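Local coordinates for protein exopolygalacturonate lyase (Vibrio vulnificus, PDB 5A29) that probably cleaves pectate by beta-elimination, as an exo-acting polysaccharide lyase of family 2 that binds manganese, at residues L191-H196 against I234-D239; M267-L272 against Y283-P288. All coordinates share one frame; numbering follows the deposited sequence.

Interaction 1 of 2, residues L191-H196 against I234-D239. With MN (manganese (II) ion), chain C; SRT (S,R meso-tartaric acid), chain D; EDO (1,2-ethanediol), chain G; EDO (1,2-ethanediol), chain E.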
loop_
_atom_site.group_PDB
_atom_site.type_symbol
_atom_site.label_atom_id
_atom_site.label_comp_id
_atom_site.label_asym_id
_atom_site.label_seq_id
_atom_site.Cartn_x
_atom_site.Cartn_y
_atom_site.Cartn_z
ATOM N N LEU A 191 -13.426 -14.753 10.056
ATOM C CA LEU A 191 -12.641 -13.505 9.790
ATOM C C LEU A 191 -12.915 -12.968 8.394
ATOM O O LEU A 191 -12.056 -12.312 7.776
ATOM C CB LEU A 191 -11.130 -13.720 10.076
ATOM C CG LEU A 191 -10.681 -13.433 11.520
ATOM C CD1 LEU A 191 -10.867 -11.972 11.867
ATOM C CD2 LEU A 191 -11.538 -14.255 12.500
ATOM N N ASP A 192 -14.145 -13.193 7.917
ATOM C CA ASP A 192 -14.631 -12.466 6.769
ATOM C C ASP A 192 -14.557 -10.978 7.101
ATOM O O ASP A 192 -14.978 -10.590 8.170
ATOM C CB ASP A 192 -16.081 -12.883 6.459
ATOM C CG ASP A 192 -16.123 -14.187 5.671
ATOM O OD1 ASP A 192 -15.175 -14.432 4.888
ATOM O OD2 ASP A 192 -17.049 -15.005 5.889
ATOM N N MET A 193 -13.984 -10.167 6.197
ATOM C CA MET A 193 -13.803 -8.704 6.420
ATOM C C MET A 193 -14.568 -7.957 5.364
ATOM O O MET A 193 -14.373 -8.232 4.183
ATOM C CB MET A 193 -12.299 -8.358 6.234
ATOM C CG MET A 193 -11.535 -9.063 7.366
ATOM S SD MET A 193 -9.717 -9.063 7.147
ATOM C CE MET A 193 -9.417 -10.391 5.985
ATOM N N GLY A 194 -15.442 -7.053 5.790
ATOM C CA GLY A 194 -16.224 -6.245 4.852
ATOM C C GLY A 194 -15.300 -5.087 4.438
ATOM O O GLY A 194 -14.417 -4.695 5.182
ATOM N N ARG A 195 -15.487 -4.585 3.238
ATOM C CA ARG A 195 -14.734 -3.418 2.750
ATOM C C ARG A 195 -15.429 -2.136 3.156
ATOM O O ARG A 195 -14.814 -1.094 3.226
ATOM C CB ARG A 195 -14.710 -3.471 1.212
ATOM C CG ARG A 195 -13.730 -2.457 0.595
ATOM C CD ARG A 195 -12.279 -2.757 1.014
ATOM N NE ARG A 195 -11.826 -4.046 0.448
ATOM C CZ ARG A 195 -10.552 -4.462 0.524
ATOM N NH1 ARG A 195 -9.629 -3.666 1.118
ATOM N NH2 ARG A 195 -10.198 -5.596 -0.059
ATOM N N HIS A 196 -16.749 -2.180 3.341
ATOM C CA HIS A 196 -17.495 -0.937 3.494
ATOM C C HIS A 196 -17.965 -0.759 4.915
ATOM O O HIS A 196 -19.035 -1.246 5.271
ATOM C CB HIS A 196 -18.671 -0.935 2.537
ATOM C CG HIS A 196 -18.269 -0.800 1.116
ATOM N ND1 HIS A 196 -19.095 -1.134 0.067
ATOM C CD2 HIS A 196 -17.090 -0.402 0.565
ATOM C CE1 HIS A 196 -18.457 -0.896 -1.080
ATOM N NE2 HIS A 196 -17.249 -0.437 -0.795
ATOM N N ILE A 234 -5.800 -10.485 1.236
ATOM C CA ILE A 234 -4.680 -9.882 1.981
ATOM C C ILE A 234 -4.687 -8.358 1.809
ATOM O O ILE A 234 -4.168 -7.656 2.676
ATOM C CB ILE A 234 -3.354 -10.562 1.587
ATOM C CG1 ILE A 234 -2.174 -10.111 2.512
ATOM C CG2 ILE A 234 -2.910 -10.195 0.111
ATOM C CD1 ILE A 234 -2.275 -10.425 3.991
ATOM N N ASN A 235 -5.361 -7.826 0.765
ATOM C CA ASN A 235 -5.451 -6.351 0.652
ATOM C C ASN A 235 -6.591 -5.773 1.481
ATOM O O ASN A 235 -6.861 -4.593 1.382
ATOM C CB ASN A 235 -5.476 -5.863 -0.820
ATOM C CG ASN A 235 -6.820 -6.154 -1.518
ATOM O OD1 ASN A 235 -7.729 -6.800 -0.930
ATOM N ND2 ASN A 235 -6.987 -5.610 -2.732
ATOM N N ALA A 236 -7.186 -6.600 2.371
ATOM C CA ALA A 236 -8.052 -6.137 3.480
ATOM C C ALA A 236 -7.350 -6.534 4.781
ATOM O O ALA A 236 -7.375 -5.797 5.745
ATOM C CB ALA A 236 -9.413 -6.882 3.437
ATOM N N GLY A 237 -6.786 -7.748 4.819
ATOM C CA GLY A 237 -6.279 -8.301 6.068
ATOM C C GLY A 237 -5.045 -7.480 6.510
ATOM O O GLY A 237 -4.835 -7.268 7.703
ATOM N N SER A 238 -4.236 -6.997 5.542
ATOM C CA SER A 238 -2.924 -6.434 5.865
ATOM C C SER A 238 -3.136 -5.145 6.724
ATOM O O SER A 238 -2.429 -4.946 7.712
ATOM C CB SER A 238 -2.113 -6.122 4.525
ATOM O OG SER A 238 -0.788 -5.666 4.911
ATOM N N ASP A 239 -4.076 -4.257 6.382
ATOM C CA ASP A 239 -4.269 -3.007 7.202
ATOM C C ASP A 239 -4.770 -3.397 8.598
ATOM O O ASP A 239 -4.467 -2.743 9.583
ATOM C CB ASP A 239 -5.381 -2.147 6.600
ATOM C CG ASP A 239 -4.852 -0.924 5.793
ATOM O OD1 ASP A 239 -3.937 -0.166 6.239
ATOM O OD2 ASP A 239 -5.437 -0.688 4.748
HETATM MN MN MN C . -15.894 0.210 -2.269
HETATM O O1 SRT D . -0.512 -12.865 1.946
HETATM O O11 SRT D . 0.195 -14.918 2.074
HETATM C C1 SRT D . 0.289 -13.722 2.383
HETATM C C2 SRT D . 1.271 -13.198 3.413
HETATM O O2 SRT D . 0.799 -13.809 4.562
HETATM C C3 SRT D . 2.795 -13.461 3.352
HETATM O O3 SRT D . 3.177 -14.376 2.354
HETATM C C4 SRT D . 3.699 -12.252 3.181
HETATM O O4 SRT D . 4.742 -12.347 3.885
HETATM O O41 SRT D . 3.386 -11.261 2.426
HETATM C C1 EDO G . -19.237 -4.815 2.593
HETATM O O1 EDO G . -18.705 -4.315 3.841
HETATM C C2 EDO G . -18.194 -4.887 1.467
HETATM O O2 EDO G . -17.409 -6.119 1.482
HETATM C C1 EDO E . -10.401 -3.897 6.020
HETATM O O1 EDO E . -9.038 -3.481 5.793
HETATM C C2 EDO E . -11.095 -3.569 4.705
HETATM O O2 EDO E . -11.191 -2.110 4.569
HETATM O O HOH W 1 -14.356 0.848 -3.799
#
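Two hydrogen bonds from Arg195 to Asn235 carry the polar part of this contact, joining a loop to the first turn of helix 234-250. The guanidinium grips end-on, one nitrogen to each of two oxygens. Arg195 NH1 reaches the backbone Asn235 O at 2.9 Å in an almost straight bond (177°), with the oxygen in the guanidinium plane. Arg195 NH2 meets the amide oxygen Asn235 OD1, also at 2.9 Å but more bent. In both bonds the donor stands above the carbonyl plane, and guanidinium and amide planes are 89° apart. With chi1 at 73°, Asn235 folds its amide back beside its own carbonyl, presenting both oxygens to one arginine. NH1 has a second acceptor in Leu155 O.

Packing completes the junction. Ala236 CB lies over one guanidinium face, small enough to let the flat group come up to the helix turn, and approaches Met193 CB to 4.3 Å. Beyond it the methionine, bent at its last torsion, lays SD and CE against bare backbone: Met193 SD is 3.7 Å from Gly237 CA. A glycine suits this close approach of the terminal methyl. Tyr270 of helix 259-272 also packs on Met193.

Among the bound groups, one ethanediol, probably from the crystallisation liquor, accepts hydrogen bonds from the backbone N atoms of Arg195 and His196, and another donates to Ala236 O. On the far side of the helix, Ile234 CG1 lies 3.3 Å from tartrate O1.

His196 NE2 binds manganese at 2.1 Å; His133, Glu154, a water and side chains of a bound peptide complete the site. Arg195 packs on Glu154, consistent with a second-shell residue that joins the metal-binding loop to the N-terminal turn of helix 234-250.

Interaction 2 of 2, residues M267-L272 against Y283-P288; sequences MTQYKL and YQFTSP. With SRT (S,R meso-tartaric acid), chain D.
Phe285 meets Gln269 with its face and Tyr270 with its edge. The contact is buried, made by apolar and aromatic interactions, and has no hydrogen bond between the two segments. The aromatic pair is T-shaped: the edge of Phe285 points at the face of Tyr270, ring centroids 5.0 Å apart and planes at 89°, with CD1 over the tyrosine's centre. A CH-pi contact covers one face of the phenylalanine, where Gln269 CB sits 3.4 Å from the ring centroid, practically on the normal. Phe285 CG is set between its backbone N and carbonyl carbon (chi1 53°), which swings the ring up to the helix; its CB rests 3.5 Å from Gln269 O.

Polar ends find partners elsewhere. Gln269 thus lends its aliphatic base to the ring while its OE1 bonds to Ser215, and Tyr270 OH bonds to Thr232 O. Within the loop, Gln284 NE2 donates to Thr286 O at 3.0 Å, closing a bond across Phe285.

Tyr270 and Lys271 also border a bound tartrate. The contact fastens the last turns of helix 259-272 to the loop entering strand 287-288, which pairs in parallel with strand 227-228; helix 234-250 packs on Tyr270 through Ile234.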
loop_
_atom_site.group_PDB
_atom_site.type_symbol
_atom_site.label_atom_id
_atom_site.label_comp_id
_atom_site.label_asym_id
_atom_site.label_seq_id
_atom_site.Cartn_x
_atom_site.Cartn_y
_atom_site.Cartn_z
ATOM N N MET A 267 -2.798 -12.786 10.838
ATOM C CA MET A 267 -1.574 -12.986 10.031
ATOM C C MET A 267 -1.266 -14.484 9.801
ATOM O O MET A 267 -0.874 -14.929 8.690
ATOM C CB MET A 267 -0.381 -12.285 10.690
ATOM C CG MET A 267 0.914 -12.456 9.945
ATOM S SD MET A 267 2.383 -11.727 10.792
ATOM C CE MET A 267 1.893 -10.052 11.000
ATOM N N THR A 268 -1.442 -15.276 10.865
ATOM C CA THR A 268 -1.145 -16.708 10.808
ATOM C C THR A 268 -2.070 -17.469 9.835
ATOM O O THR A 268 -1.645 -18.468 9.287
ATOM C CB THR A 268 -1.361 -17.292 12.255
ATOM O OG1 THR A 268 -0.277 -16.793 13.039
ATOM C CG2 THR A 268 -1.208 -18.787 12.251
ATOM N N GLN A 269 -3.320 -17.037 9.709
ATOM C CA GLN A 269 -4.277 -17.774 8.812
ATOM C C GLN A 269 -3.697 -17.833 7.356
ATOM O O GLN A 269 -3.843 -18.882 6.640
ATOM C CB GLN A 269 -5.671 -17.175 8.861
ATOM C CG GLN A 269 -6.406 -17.194 10.248
ATOM C CD GLN A 269 -6.105 -18.505 10.991
ATOM O OE1 GLN A 269 -6.577 -19.569 10.584
ATOM N NE2 GLN A 269 -5.225 -18.444 11.996
ATOM N N TYR A 270 -3.064 -16.730 6.920
ATOM C CA TYR A 270 -2.440 -16.735 5.559
ATOM C C TYR A 270 -1.354 -17.720 5.422
ATOM O O TYR A 270 -1.248 -18.436 4.380
ATOM C CB TYR A 270 -1.949 -15.327 5.121
ATOM C CG TYR A 270 -3.099 -14.342 5.037
ATOM C CD1 TYR A 270 -3.821 -14.181 3.870
ATOM C CD2 TYR A 270 -3.438 -13.552 6.143
ATOM C CE1 TYR A 270 -4.830 -13.225 3.807
ATOM C CE2 TYR A 270 -4.493 -12.670 6.089
ATOM C CZ TYR A 270 -5.185 -12.539 4.929
ATOM O OH TYR A 270 -6.182 -11.619 4.887
ATOM N N LYS A 271 -0.551 -17.828 6.497
ATOM C CA LYS A 271 0.568 -18.744 6.537
ATOM C C LYS A 271 0.087 -20.210 6.530
ATOM O O LYS A 271 0.727 -21.077 5.889
ATOM C CB LYS A 271 1.483 -18.481 7.749
ATOM C CG LYS A 271 1.963 -17.026 7.947
ATOM C CD LYS A 271 2.555 -16.310 6.735
ATOM C CE LYS A 271 2.516 -14.732 6.883
ATOM N NZ LYS A 271 1.169 -13.934 6.793
ATOM N N LEU A 272 -0.978 -20.477 7.283
ATOM C CA LEU A 272 -1.498 -21.882 7.372
ATOM C C LEU A 272 -2.039 -22.380 6.047
ATOM O O LEU A 272 -2.047 -23.580 5.797
ATOM C CB LEU A 272 -2.635 -21.935 8.396
ATOM C CG LEU A 272 -2.112 -21.745 9.846
ATOM C CD1 LEU A 272 -3.340 -21.608 10.745
ATOM C CD2 LEU A 272 -1.200 -22.941 10.230
ATOM N N TYR A 283 -3.156 -15.577 -1.502
ATOM C CA TYR A 283 -3.727 -14.223 -1.494
ATOM C C TYR A 283 -4.829 -14.133 -0.432
ATOM O O TYR A 283 -5.204 -13.062 0.006
ATOM C CB TYR A 283 -4.276 -13.914 -2.898
ATOM C CG TYR A 283 -4.880 -12.532 -3.038
ATOM C CD1 TYR A 283 -4.021 -11.411 -3.074
ATOM C CD2 TYR A 283 -6.274 -12.340 -3.138
ATOM C CE1 TYR A 283 -4.542 -10.159 -3.252
ATOM C CE2 TYR A 283 -6.817 -11.065 -3.297
ATOM C CZ TYR A 283 -5.924 -9.981 -3.300
ATOM O OH TYR A 283 -6.372 -8.725 -3.502
ATOM N N GLN A 284 -5.438 -15.282 -0.087
ATOM C CA GLN A 284 -6.503 -15.283 0.947
ATOM C C GLN A 284 -6.554 -16.734 1.496
ATOM O O GLN A 284 -5.970 -17.668 0.882
ATOM C CB GLN A 284 -7.883 -14.880 0.387
ATOM C CG GLN A 284 -8.432 -15.836 -0.690
ATOM C CD GLN A 284 -9.430 -15.095 -1.567
ATOM O OE1 GLN A 284 -9.030 -14.289 -2.440
ATOM N NE2 GLN A 284 -10.709 -15.339 -1.372
ATOM N N PHE A 285 -7.284 -16.919 2.584
ATOM C CA PHE A 285 -7.241 -18.247 3.270
ATOM C C PHE A 285 -8.617 -18.908 3.275
ATOM O O PHE A 285 -8.746 -20.014 3.838
ATOM C CB PHE A 285 -6.669 -18.196 4.714
ATOM C CG PHE A 285 -7.324 -17.198 5.625
ATOM C CD1 PHE A 285 -6.859 -15.896 5.716
ATOM C CD2 PHE A 285 -8.396 -17.571 6.452
ATOM C CE1 PHE A 285 -7.439 -14.956 6.580
ATOM C CE2 PHE A 285 -8.968 -16.661 7.327
ATOM C CZ PHE A 285 -8.506 -15.348 7.433
ATOM N N THR A 286 -9.598 -18.276 2.631
ATOM C CA THR A 286 -10.936 -18.919 2.473
ATOM C C THR A 286 -11.459 -18.608 1.067
ATOM O O THR A 286 -11.011 -17.628 0.477
ATOM C CB THR A 286 -11.958 -18.410 3.486
ATOM O OG1 THR A 286 -12.101 -16.985 3.420
ATOM C CG2 THR A 286 -11.599 -18.828 4.942
ATOM N N SER A 287 -12.406 -19.412 0.548
ATOM C CA SER A 287 -13.134 -19.123 -0.695
ATOM C C SER A 287 -14.575 -18.861 -0.370
ATOM O O SER A 287 -15.099 -19.286 0.691
ATOM C CB SER A 287 -13.176 -20.349 -1.652
ATOM O OG SER A 287 -11.909 -20.650 -2.211
ATOM N N PRO A 288 -15.244 -18.158 -1.278
ATOM C CA PRO A 288 -16.658 -17.895 -1.158
ATOM C C PRO A 288 -17.468 -19.140 -1.487
ATOM O O PRO A 288 -17.207 -19.847 -2.477
ATOM C CB PRO A 288 -16.916 -16.853 -2.240
ATOM C CG PRO A 288 -15.878 -17.052 -3.251
ATOM C CD PRO A 288 -14.651 -17.618 -2.525
HETATM O O1 SRT D . -0.512 -12.865 1.946
HETATM O O11 SRT D . 0.195 -14.918 2.074
HETATM C C1 SRT D . 0.289 -13.722 2.383
HETATM C C2 SRT D . 1.271 -13.198 3.413
HETATM O O2 SRT D . 0.799 -13.809 4.562
HETATM C C3 SRT D . 2.795 -13.461 3.352
HETATM O O3 SRT D . 3.177 -14.376 2.354
HETATM C C4 SRT D . 3.699 -12.252 3.181
HETATM O O4 SRT D . 4.742 -12.347 3.885
HETATM O O41 SRT D . 3.386 -11.261 2.426
#

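Both contacts are largely buried, their centres about 13 Å (interaction 1) and 19 Å (interaction 2) from the chain's centre, though Arg195 and Ala236 remain partly exposed. They share no helix or loop, yet adjoin: Ile234 N and Tyr283 O, 2.9 Å apart, probably form a hydrogen bond, and Tyr270 OH packs on Gly237 CA and Met193 CE. Tyr270 thus lies in both packing surfaces, and one tartrate touches both. Their chemistry follows their surroundings. Interaction 1, next to manganese, has a guanidinium held by one backbone and one amide oxygen, with small residues making room; interaction 2, away from the metal, uses a T-shaped ring pair and the aliphatic part of a glutamine, with polar groups bonded to neighbouring segments.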